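Local coordinates for uncharacterized protein (Bacteroides caccae, PDB 4R4K) that is of unknown function but adopts a cystatin-like fold of the NTF2 clan and binds polyether chains in its pockets in the crystal, at residues A24-R29 and E56-L61; F32-P37 and W116-C121; H90-A95 and R105-Q110. All blocks are in the same frame, centred on the assembly; numbering follows the deposited sequence. Where two conformers were deposited one is given.

Interaction 1. Residues A24-R29 and E56-L61; sequences AFQYTR and EKWPLL. With ACT (acetate ion), chain E.
The wall of a polyether-binding pocket, to which L60 and L61 belong, is tied to helix 23-28 through the side chain of Q26, which reaches W58, L60 and L61 of the loop 56-61. CG of Q26 lies anti to the backbone N (chi1 -178°) and the chain runs on extended, bringing the amide up to the loop backbone. There OE1 accepts two hydrogen bonds, each on a lone pair in the amide plane. One comes from NE1 of W58, 2.9 Å from OE1 of Q26, with the oxygen almost in the plane of the indole and the amide turned steeply against the ring. The other is from L61 N, also 2.9 Å from Q26 OE1 and nearly straight at 173°. NE2 of Q26 returns a bond to L61 O at 3.0 Å, closing a two-bond pairing of the side-chain amide with the backbone of L61, and it has a second acceptor in F19 O. With both ends of the buried amide bonded, its rotation is fixed.

Y27 provides the apolar half. CD2 of L60 sits over one face of its ring, 4.0 Å from the centroid and 20° off the normal, a CH-pi contact displaced toward the rim. W58 meets the same ring obliquely, CD1 lying 4.0 Å from CE1 of Y27. A water joins Y27 OH to W58 O, which also accepts from N146 of helix 135-152. Such bidentate side-chain amide pairing with a loop backbone here fastens a pocket-lining loop to a helix of the cystatin-like fold.

Interaction 2. Residues F32-P37 and W116-C121; sequences FPLKTP and WYVVDC
D120 and T36 make the shortest link between the loop 32-37 and the strand 116-121, with OG1 of T36 2.6 Å from OD2 of D120. The hydroxyl donates to the syn lone pair of that oxygen. The other carboxylate oxygen, OD1, takes the backbone N of T36 at 2.9 Å from well above the carboxylate plane (46°), so a single residue of the loop grips both oxygens and holds the carboxylate in its rotation. With CG roughly anti to the backbone N (chi1 -153°), the carboxylate carbon of D120 is carried toward the loop. Next to it the loop gives a backbone bond to the strand, K35 N to V119 O at 3.2 Å. V119 and D120 together face E107 of the adjoining strand 104-110, a classic beta bulge in the edge strand of the five-stranded sheet, and the loop pairs with the strand at this irregularity.

The tight, buried side belongs to L34. Its CD1 packs on CB of C121 at 3.8 Å, while CD2 lies against the carbonyl of V119 and, more distantly, CG1 of V118; F53 adds a further neighbour. Toward solvent the contact thins out. The exposed K35 lies beside V119, pointing the same way, and its chain bends at chi3 (-76°); CE rests 3.8 Å from CG2 of V119. NZ stays 5.5 Å from OD2 of D120, perhaps weakly attracted but not in contact, and has a long, weak ion pair with E107. A water bridges the two backbones, donating to T36 O and C121 O.

Interaction 3. Residues H90-A95 and R105-Q110; sequences HKVFEA and RVEFEQ. With ACT (acetate ion), chain G.
H90 and E107 meet above one face of an antiparallel strand pair, where the imidazole of one strand gives a hydrogen bond to the carboxylate of the other. From CB of H90, CG is set anti to the backbone N (chi1 -169°), with F108 O nearest across the strands. CD2 comes closer to that carbonyl, 3.4 Å from F108 O, and touches CG of E109. CE1 lies near OE2 of E107, and NE2 ends the path bonded to this OE2 at 2.6 Å in one of the two E107 conformers, on the anti lone pair, ring and carboxylate nearly coplanar. OE2 of E109 stands over one ring face, toward the rim. Two acidic groups this close would probably favour a protonated imidazole. An alanine in place of H90 would probably leave OE2 of E107 without this donor and open a gap beside E109.

On the same face, CG1 of V92 packs over the guanidinium of R105, whose aliphatic part runs alongside E94. OE2 of E94 forms a salt bridge to NE of R105 at 3.5 Å, and NH1 of R105 a long one to OE1 of E107. NH2 of R105 binds an acetate, its OXT 3.1 Å away.

Between the strands, K91 pairs with F108 and F93 with V106 by two hydrogen bonds each. On their face the edge of the F108 ring meets CB of F93, and F12 and F15 of helix 12-21 adjoin F108. The strands, antiparallel at 169° between their directions, form a beta hairpin, third and fourth in the five-stranded sheet of the cystatin-like fold.

Interactions 2 and 3 share one sheet, since strands 104-110 and 116-123 are neighbours in it; their centres lie about 10 Å apart, and Y117 O accepts from E109 N at 2.9 Å while V119 N gives to E107 O. Interaction 1 joins the same edge strand: R29 O lies 2.8 Å from V118 N, a probable hydrogen bond, and CZ3 of W58 packs 3.6 Å from CB of C121. Interactions 1 and 3, with centres about 15 Å apart, touch where CD1 of L61 meets CG2 of V106 at 3.9 Å. A bound polyether lies about 4 Å from the side chain of L61, and those of C121 and V106 are about 7 and 8 Å from a polyether.

Interaction 1. Residues A24-R29 and E56-L61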
loop_
_atom_site.group_PDB
_atom_site.type_symbol
_atom_site.label_atom_id
_atom_site.label_comp_id
_atom_site.label_asym_id
_atom_site.label_seq_id
_atom_site.Cartn_x
_atom_site.Cartn_y
_atom_site.Cartn_z
ATOM N N ALA A 24 12.141 -8.057 -4.573
ATOM C CA ALA A 24 12.353 -8.016 -6.031
ATOM C C ALA A 24 11.076 -8.386 -6.777
ATOM O O ALA A 24 10.673 -7.684 -7.707
ATOM C CB ALA A 24 13.472 -8.953 -6.438
ATOM N N PHE A 25 10.395 -9.437 -6.336
ATOM C CA PHE A 25 9.133 -9.815 -6.976
ATOM C C PHE A 25 8.071 -8.733 -6.787
ATOM O O PHE A 25 7.340 -8.371 -7.726
ATOM C CB PHE A 25 8.623 -11.147 -6.433
ATOM C CG PHE A 25 7.326 -11.590 -7.035
ATOM C CD1 PHE A 25 7.282 -12.123 -8.302
ATOM C CD2 PHE A 25 6.120 -11.445 -6.333
ATOM C CE1 PHE A 25 6.080 -12.540 -8.843
ATOM C CE2 PHE A 25 4.909 -11.854 -6.874
ATOM C CZ PHE A 25 4.895 -12.399 -8.138
ATOM N N GLN A 26 7.957 -8.231 -5.556
ATOM C CA GLN A 26 6.977 -7.192 -5.260
ATOM C C GLN A 26 7.065 -6.001 -6.232
ATOM O O GLN A 26 6.054 -5.552 -6.790
ATOM C CB GLN A 26 7.105 -6.727 -3.795
ATOM C CG GLN A 26 6.077 -5.679 -3.431
ATOM C CD GLN A 26 5.833 -5.453 -1.934
ATOM O OE1 GLN A 26 5.545 -4.330 -1.537
ATOM N NE2 GLN A 26 5.951 -6.502 -1.109
ATOM N N TYR A 27 8.284 -5.495 -6.435
ATOM C CA TYR A 27 8.462 -4.371 -7.344
ATOM C C TYR A 27 7.999 -4.675 -8.775
ATOM O O TYR A 27 7.439 -3.804 -9.465
ATOM C CB TYR A 27 9.911 -3.913 -7.390
ATOM C CG TYR A 27 10.347 -3.072 -6.230
ATOM C CD1 TYR A 27 9.716 -1.866 -5.948
ATOM C CD2 TYR A 27 11.403 -3.475 -5.433
ATOM C CE1 TYR A 27 10.150 -1.073 -4.891
ATOM C CE2 TYR A 27 11.834 -2.712 -4.379
ATOM C CZ TYR A 27 11.203 -1.511 -4.123
ATOM O OH TYR A 27 11.621 -0.780 -3.073
ATOM N N THR A 28 8.147 -5.912 -9.205
ATOM C CA THR A 28 7.703 -6.295 -10.571
ATOM C C THR A 28 6.192 -6.323 -10.719
ATOM O O THR A 28 5.684 -6.318 -11.847
ATOM C CB THR A 28 8.245 -7.683 -11.039
ATOM O OG1 THR A 28 7.616 -8.777 -10.356
ATOM C CG2 THR A 28 9.767 -7.773 -10.937
ATOM N N ARG A 29 5.464 -6.375 -9.595
ATOM C CA ARG A 29 4.004 -6.477 -9.616
ATOM C C ARG A 29 3.273 -5.231 -9.154
ATOM O O ARG A 29 2.145 -5.295 -8.675
ATOM C CB ARG A 29 3.560 -7.693 -8.827
ATOM C CG ARG A 29 4.001 -9.003 -9.418
ATOM C CD ARG A 29 3.594 -9.172 -10.882
ATOM N NE ARG A 29 3.793 -10.551 -11.292
ATOM C CZ ARG A 29 2.953 -11.551 -11.039
ATOM N NH1 ARG A 29 1.790 -11.360 -10.419
ATOM N NH2 ARG A 29 3.284 -12.768 -11.414
ATOM N N GLU A 56 10.426 4.767 -6.505
ATOM C CA GLU A 56 11.327 5.187 -5.433
ATOM C C GLU A 56 10.562 5.557 -4.141
ATOM O O GLU A 56 11.146 5.583 -3.076
ATOM C CB GLU A 56 12.286 6.302 -5.896
ATOM C CG GLU A 56 11.797 7.712 -5.658
ATOM C CD GLU A 56 10.747 8.158 -6.654
ATOM O OE1 GLU A 56 10.277 7.319 -7.451
ATOM O OE2 GLU A 56 10.384 9.361 -6.627
ATOM N N LYS A 57 9.277 5.871 -4.241
ATOM C CA LYS A 57 8.458 6.227 -3.085
ATOM C C LYS A 57 7.743 5.048 -2.434
ATOM O O LYS A 57 7.194 5.185 -1.352
ATOM C CB LYS A 57 7.418 7.280 -3.493
ATOM C CG LYS A 57 8.041 8.586 -3.986
ATOM C CD LYS A 57 6.992 9.662 -4.216
ATOM C CE LYS A 57 7.598 10.918 -4.821
ATOM N NZ LYS A 57 7.914 10.753 -6.269
ATOM N N TRP A 58 7.734 3.896 -3.098
ATOM C CA TRP A 58 6.958 2.744 -2.638
ATOM C C TRP A 58 7.451 2.123 -1.328
ATOM O O TRP A 58 8.578 1.670 -1.263
ATOM C CB TRP A 58 6.962 1.641 -3.706
ATOM C CG TRP A 58 6.202 0.421 -3.302
ATOM C CD1 TRP A 58 6.719 -0.799 -2.938
ATOM C CD2 TRP A 58 4.779 0.314 -3.189
ATOM N NE1 TRP A 58 5.695 -1.662 -2.600
ATOM C CE2 TRP A 58 4.495 -1.003 -2.739
ATOM C CE3 TRP A 58 3.721 1.212 -3.393
ATOM C CZ2 TRP A 58 3.199 -1.444 -2.520
ATOM C CZ3 TRP A 58 2.434 0.762 -3.182
ATOM C CH2 TRP A 58 2.187 -0.551 -2.753
ATOM N N PRO A 59 6.587 2.080 -0.297
ATOM C CA PRO A 59 6.911 1.277 0.891
ATOM C C PRO A 59 6.559 -0.193 0.689
ATOM O O PRO A 59 5.389 -0.520 0.494
ATOM C CB PRO A 59 6.015 1.882 1.996
ATOM C CG PRO A 59 5.371 3.097 1.374
ATOM C CD PRO A 59 5.348 2.829 -0.092
ATOM N N LEU A 60 7.549 -1.069 0.822
ATOM C CA LEU A 60 7.330 -2.487 0.680
ATOM C C LEU A 60 6.380 -3.018 1.754
ATOM O O LEU A 60 6.537 -2.698 2.938
ATOM C CB LEU A 60 8.673 -3.223 0.689
ATOM C CG LEU A 60 9.571 -2.949 -0.532
ATOM C CD1 LEU A 60 11.013 -3.323 -0.240
ATOM C CD2 LEU A 60 9.089 -3.693 -1.766
ATOM N N LEU A 61 5.428 -3.836 1.307
ATOM C CA LEU A 61 4.370 -4.398 2.152
ATOM C C LEU A 61 4.679 -5.838 2.540
ATOM O O LEU A 61 5.012 -6.654 1.687
ATOM C CB LEU A 61 3.051 -4.381 1.403
ATOM C CG LEU A 61 2.550 -2.974 1.108
ATOM C CD1 LEU A 61 1.330 -3.064 0.221
ATOM C CD2 LEU A 61 2.257 -2.181 2.377
HETATM C C ACT E . 7.108 -13.527 -12.971
HETATM O O ACT E . 5.938 -13.692 -12.595
HETATM O OXT ACT E . 7.394 -13.553 -14.184
HETATM C CH3 ACT E . 8.187 -13.301 -11.954
HETATM O O HOH W 1 10.641 1.796 -3.111
#

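Interaction 2. Residues F32-P37 and W116-C121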
loop_
_atom_site.group_PDB
_atom_site.type_symbol
_atom_site.label_atom_id
_atom_site.label_comp_id
_atom_site.label_asym_id
_atom_site.label_seq_id
_atom_site.Cartn_x
_atom_site.Cartn_y
_atom_site.Cartn_z
ATOM N N PHE A 32 3.576 1.285 -11.769
ATOM C CA PHE A 32 3.941 2.664 -11.518
ATOM C C PHE A 32 3.836 3.479 -12.803
ATOM O O PHE A 32 4.131 2.958 -13.878
ATOM C CB PHE A 32 5.386 2.751 -11.007
ATOM C CG PHE A 32 5.614 2.082 -9.673
ATOM C CD1 PHE A 32 5.121 2.648 -8.502
ATOM C CD2 PHE A 32 6.368 0.893 -9.569
ATOM C CE1 PHE A 32 5.343 2.049 -7.278
ATOM C CE2 PHE A 32 6.598 0.288 -8.329
ATOM C CZ PHE A 32 6.087 0.863 -7.186
ATOM N N PRO A 33 3.476 4.772 -12.692
ATOM C CA PRO A 33 3.105 5.467 -11.462
ATOM C C PRO A 33 1.712 5.061 -11.078
ATOM O O PRO A 33 0.904 4.706 -11.939
ATOM C CB PRO A 33 3.148 6.953 -11.849
ATOM C CG PRO A 33 2.969 6.962 -13.325
ATOM C CD PRO A 33 3.577 5.694 -13.843
ATOM N N LEU A 34 1.430 5.029 -9.783
ATOM C CA LEU A 34 0.135 4.548 -9.342
ATOM C C LEU A 34 -0.970 5.496 -9.788
ATOM O O LEU A 34 -0.716 6.662 -10.123
ATOM C CB LEU A 34 0.125 4.344 -7.831
ATOM C CG LEU A 34 1.134 3.300 -7.339
ATOM C CD1 LEU A 34 1.154 3.292 -5.824
ATOM C CD2 LEU A 34 0.826 1.920 -7.891
ATOM N N LYS A 35 -2.192 4.987 -9.806
ATOM C CA LYS A 35 -3.319 5.748 -10.335
ATOM C C LYS A 35 -3.538 7.079 -9.613
ATOM O O LYS A 35 -3.828 8.091 -10.253
ATOM C CB LYS A 35 -4.599 4.917 -10.317
ATOM C CG LYS A 35 -4.656 3.884 -11.430
ATOM C CD LYS A 35 -6.071 3.388 -11.682
ATOM C CE LYS A 35 -6.528 2.410 -10.616
ATOM N NZ LYS A 35 -7.923 1.935 -10.855
ATOM N N THR A 36 -3.362 7.089 -8.299
ATOM C CA THR A 36 -3.577 8.307 -7.518
ATOM C C THR A 36 -2.230 8.861 -7.063
ATOM O O THR A 36 -1.479 8.192 -6.353
ATOM C CB THR A 36 -4.478 8.038 -6.304
ATOM O OG1 THR A 36 -5.707 7.463 -6.751
ATOM C CG2 THR A 36 -4.769 9.335 -5.527
ATOM N N PRO A 37 -1.904 10.100 -7.473
ATOM C CA PRO A 37 -0.639 10.665 -7.017
ATOM C C PRO A 37 -0.697 11.096 -5.551
ATOM O O PRO A 37 -1.761 11.130 -4.942
ATOM C CB PRO A 37 -0.460 11.894 -7.914
ATOM C CG PRO A 37 -1.843 12.322 -8.234
ATOM C CD PRO A 37 -2.665 11.056 -8.304
ATOM N N TRP A 116 -1.556 -10.791 -11.173
ATOM C CA TRP A 116 -2.009 -9.755 -10.253
ATOM C C TRP A 116 -0.983 -8.638 -10.124
ATOM O O TRP A 116 0.227 -8.892 -10.078
ATOM C CB TRP A 116 -2.285 -10.349 -8.885
ATOM C CG TRP A 116 -3.513 -11.191 -8.842
ATOM C CD1 TRP A 116 -3.573 -12.544 -8.951
ATOM C CD2 TRP A 116 -4.849 -10.746 -8.607
ATOM N NE1 TRP A 116 -4.866 -12.964 -8.828
ATOM C CE2 TRP A 116 -5.675 -11.885 -8.604
ATOM C CE3 TRP A 116 -5.434 -9.496 -8.411
ATOM C CZ2 TRP A 116 -7.059 -11.813 -8.427
ATOM C CZ3 TRP A 116 -6.801 -9.424 -8.211
ATOM C CH2 TRP A 116 -7.603 -10.576 -8.219
ATOM N N TYR A 117 -1.491 -7.418 -10.068
ATOM C CA TYR A 117 -0.695 -6.234 -9.838
ATOM C C TYR A 117 -1.380 -5.306 -8.851
ATOM O O TYR A 117 -2.617 -5.249 -8.775
ATOM C CB TYR A 117 -0.522 -5.432 -11.118
ATOM C CG TYR A 117 0.223 -6.127 -12.178
ATOM C CD1 TYR A 117 -0.445 -6.960 -13.044
ATOM C CD2 TYR A 117 1.593 -5.950 -12.354
ATOM C CE1 TYR A 117 0.243 -7.606 -14.027
ATOM C CE2 TYR A 117 2.293 -6.611 -13.336
ATOM C CZ TYR A 117 1.589 -7.428 -14.179
ATOM O OH TYR A 117 2.250 -8.108 -15.149
ATOM N N VAL A 118 -0.550 -4.555 -8.144
ATOM C CA VAL A 118 -1.030 -3.379 -7.429
ATOM C C VAL A 118 -1.134 -2.247 -8.438
ATOM O O VAL A 118 -0.175 -1.982 -9.156
ATOM C CB VAL A 118 -0.085 -2.989 -6.292
ATOM C CG1 VAL A 118 -0.475 -1.621 -5.727
ATOM C CG2 VAL A 118 -0.139 -4.054 -5.218
ATOM N N VAL A 119 -2.313 -1.639 -8.519
ATOM C CA VAL A 119 -2.535 -0.505 -9.418
ATOM C C VAL A 119 -2.745 0.826 -8.717
ATOM O O VAL A 119 -2.639 1.879 -9.351
ATOM C CB VAL A 119 -3.696 -0.760 -10.391
ATOM C CG1 VAL A 119 -3.392 -1.969 -11.275
ATOM C CG2 VAL A 119 -5.019 -0.920 -9.662
ATOM N N ASP A 120 -3.038 0.807 -7.413
ATOM C CA ASP A 120 -3.159 2.041 -6.673
ATOM C C ASP A 120 -2.919 1.783 -5.207
ATOM O O ASP A 120 -3.086 0.649 -4.719
ATOM C CB ASP A 120 -4.522 2.692 -6.887
ATOM C CG ASP A 120 -4.487 4.214 -6.706
ATOM O OD1 ASP A 120 -3.406 4.812 -6.469
ATOM O OD2 ASP A 120 -5.576 4.822 -6.792
ATOM N N CYS A 121 -2.514 2.828 -4.517
ATOM C CA CYS A 121 -2.272 2.731 -3.099
ATOM C C CYS A 121 -2.374 4.117 -2.466
ATOM O O CYS A 121 -1.923 5.110 -3.043
ATOM C CB CYS A 121 -0.903 2.136 -2.836
ATOM S SG CYS A 121 -0.401 2.081 -1.093
HETATM O O HOH W 2 -1.958 7.673 -3.735
#

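Interaction 3. Residues H90-A95 and R105-Q110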
loop_
_atom_site.group_PDB
_atom_site.type_symbol
_atom_site.label_atom_id
_atom_site.label_comp_id
_atom_site.label_asym_id
_atom_site.label_seq_id
_atom_site.Cartn_x
_atom_site.Cartn_y
_atom_site.Cartn_z
ATOM N N HIS A 90 -10.435 -8.212 -8.942
ATOM C CA HIS A 90 -10.318 -6.857 -8.383
ATOM C C HIS A 90 -10.514 -6.935 -6.878
ATOM O O HIS A 90 -11.576 -7.357 -6.390
ATOM C CB HIS A 90 -11.379 -5.953 -9.025
ATOM C CG HIS A 90 -11.216 -4.494 -8.741
ATOM N ND1 HIS A 90 -12.225 -3.580 -8.977
ATOM C CD2 HIS A 90 -10.181 -3.787 -8.218
ATOM C CE1 HIS A 90 -11.809 -2.371 -8.640
ATOM N NE2 HIS A 90 -10.574 -2.470 -8.172
ATOM N N LYS A 91 -9.475 -6.548 -6.137
ATOM C CA LYS A 91 -9.531 -6.560 -4.693
ATOM C C LYS A 91 -9.013 -5.245 -4.119
ATOM O O LYS A 91 -8.113 -4.624 -4.683
ATOM C CB LYS A 91 -8.765 -7.753 -4.146
ATOM C CG LYS A 91 -9.326 -9.085 -4.663
ATOM C CD LYS A 91 -8.751 -10.267 -3.945
ATOM C CE LYS A 91 -8.995 -11.557 -4.706
ATOM N NZ LYS A 91 -10.437 -11.924 -4.749
ATOM N N VAL A 92 -9.573 -4.825 -2.989
ATOM C CA VAL A 92 -9.131 -3.629 -2.297
ATOM C C VAL A 92 -8.988 -3.967 -0.807
ATOM O O VAL A 92 -9.887 -4.536 -0.201
ATOM C CB VAL A 92 -10.094 -2.440 -2.434
ATOM C CG1 VAL A 92 -9.608 -1.257 -1.600
ATOM C CG2 VAL A 92 -10.261 -2.050 -3.886
ATOM N N PHE A 93 -7.799 -3.685 -0.290
ATOM C CA PHE A 93 -7.446 -3.918 1.096
ATOM C C PHE A 93 -7.339 -2.551 1.787
ATOM O O PHE A 93 -6.727 -1.624 1.254
ATOM C CB PHE A 93 -6.124 -4.654 1.166
ATOM C CG PHE A 93 -5.679 -4.996 2.558
ATOM C CD1 PHE A 93 -6.173 -6.129 3.212
ATOM C CD2 PHE A 93 -4.737 -4.203 3.210
ATOM C CE1 PHE A 93 -5.729 -6.451 4.487
ATOM C CE2 PHE A 93 -4.289 -4.532 4.467
ATOM C CZ PHE A 93 -4.773 -5.665 5.099
ATOM N N GLU A 94 -7.958 -2.437 2.949
ATOM C CA GLU A 94 -7.973 -1.209 3.728
ATOM C C GLU A 94 -7.624 -1.496 5.176
ATOM O O GLU A 94 -8.044 -2.512 5.717
ATOM C CB GLU A 94 -9.339 -0.529 3.622
ATOM C CG GLU A 94 -9.393 0.348 2.410
ATOM C CD GLU A 94 -10.736 0.992 2.151
ATOM O OE1 GLU A 94 -11.533 1.187 3.101
ATOM O OE2 GLU A 94 -10.963 1.343 0.979
ATOM N N ALA A 95 -6.821 -0.608 5.779
ATOM C CA ALA A 95 -6.462 -0.737 7.173
ATOM C C ALA A 95 -6.447 0.625 7.856
ATOM O O ALA A 95 -6.136 1.657 7.231
ATOM C CB ALA A 95 -5.118 -1.417 7.323
ATOM N N ARG A 105 -4.689 1.860 1.880
ATOM C CA ARG A 105 -5.605 1.262 0.933
ATOM C C ARG A 105 -4.748 0.785 -0.225
ATOM O O ARG A 105 -3.968 1.562 -0.769
ATOM C CB ARG A 105 -6.662 2.262 0.457
ATOM C CG ARG A 105 -7.709 1.796 -0.550
ATOM C CD ARG A 105 -8.419 2.971 -1.168
ATOM N NE ARG A 105 -9.521 2.519 -2.015
ATOM C CZ ARG A 105 -9.405 2.201 -3.302
ATOM N NH1 ARG A 105 -8.227 2.258 -3.918
ATOM N NH2 ARG A 105 -10.483 1.820 -3.977
ATOM N N VAL A 106 -4.859 -0.506 -0.545
ATOM C CA VAL A 106 -4.134 -1.089 -1.662
ATOM C C VAL A 106 -5.137 -1.741 -2.610
ATOM O O VAL A 106 -6.011 -2.507 -2.190
ATOM C CB VAL A 106 -3.141 -2.172 -1.206
ATOM C CG1 VAL A 106 -2.236 -2.570 -2.369
ATOM C CG2 VAL A 106 -2.335 -1.689 -0.016
ATOM N N GLU A 107 -5.029 -1.381 -3.884
ATOM C CA GLU A 107 -5.923 -1.877 -4.914
ATOM C C GLU A 107 -5.165 -2.828 -5.826
ATOM O O GLU A 107 -4.118 -2.459 -6.389
ATOM C CB GLU A 107 -6.483 -0.718 -5.741
ATOM C CG GLU A 107 -7.479 -1.163 -6.802
ATOM C CD GLU A 107 -8.132 -0.005 -7.528
ATOM O OE1 GLU A 107 -7.549 1.088 -7.566
ATOM O OE2 GLU A 107 -9.226 -0.202 -8.084
ATOM N N PHE A 108 -5.699 -4.043 -5.967
ATOM C CA PHE A 108 -5.104 -5.108 -6.758
ATOM C C PHE A 108 -6.027 -5.440 -7.921
ATOM O O PHE A 108 -7.256 -5.467 -7.768
ATOM C CB PHE A 108 -4.992 -6.395 -5.956
ATOM C CG PHE A 108 -4.141 -6.296 -4.739
ATOM C CD1 PHE A 108 -2.770 -6.547 -4.797
ATOM C CD2 PHE A 108 -4.719 -5.998 -3.534
ATOM C CE1 PHE A 108 -2.014 -6.486 -3.649
ATOM C CE2 PHE A 108 -3.971 -5.928 -2.389
ATOM C CZ PHE A 108 -2.617 -6.187 -2.441
ATOM N N GLU A 109 -5.435 -5.643 -9.091
ATOM C CA GLU A 109 -6.209 -6.038 -10.261
ATOM C C GLU A 109 -5.477 -7.161 -10.972
ATOM O O GLU A 109 -4.239 -7.144 -11.077
ATOM C CB GLU A 109 -6.437 -4.844 -11.189
ATOM C CG GLU A 109 -7.363 -3.816 -10.584
ATOM C CD GLU A 109 -7.773 -2.710 -11.540
ATOM O OE1 GLU A 109 -7.089 -2.510 -12.567
ATOM O OE2 GLU A 109 -8.781 -2.031 -11.240
ATOM N N GLN A 110 -6.253 -8.130 -11.446
ATOM C CA GLN A 110 -5.715 -9.190 -12.234
ATOM C C GLN A 110 -5.795 -8.722 -13.679
ATOM O O GLN A 110 -6.884 -8.478 -14.216
ATOM C CB GLN A 110 -6.469 -10.494 -12.028
ATOM C CG GLN A 110 -5.696 -11.670 -12.599
ATOM C CD GLN A 110 -6.547 -12.901 -12.775
ATOM O OE1 GLN A 110 -7.576 -12.835 -13.412
ATOM N NE2 GLN A 110 -6.129 -14.005 -12.224
HETATM C C ACT G . -13.117 3.364 -1.626
HETATM O O ACT G . -13.589 4.296 -2.306
HETATM O OXT ACT G . -12.957 2.221 -2.104
HETATM C CH3 ACT G . -12.729 3.635 -0.201
#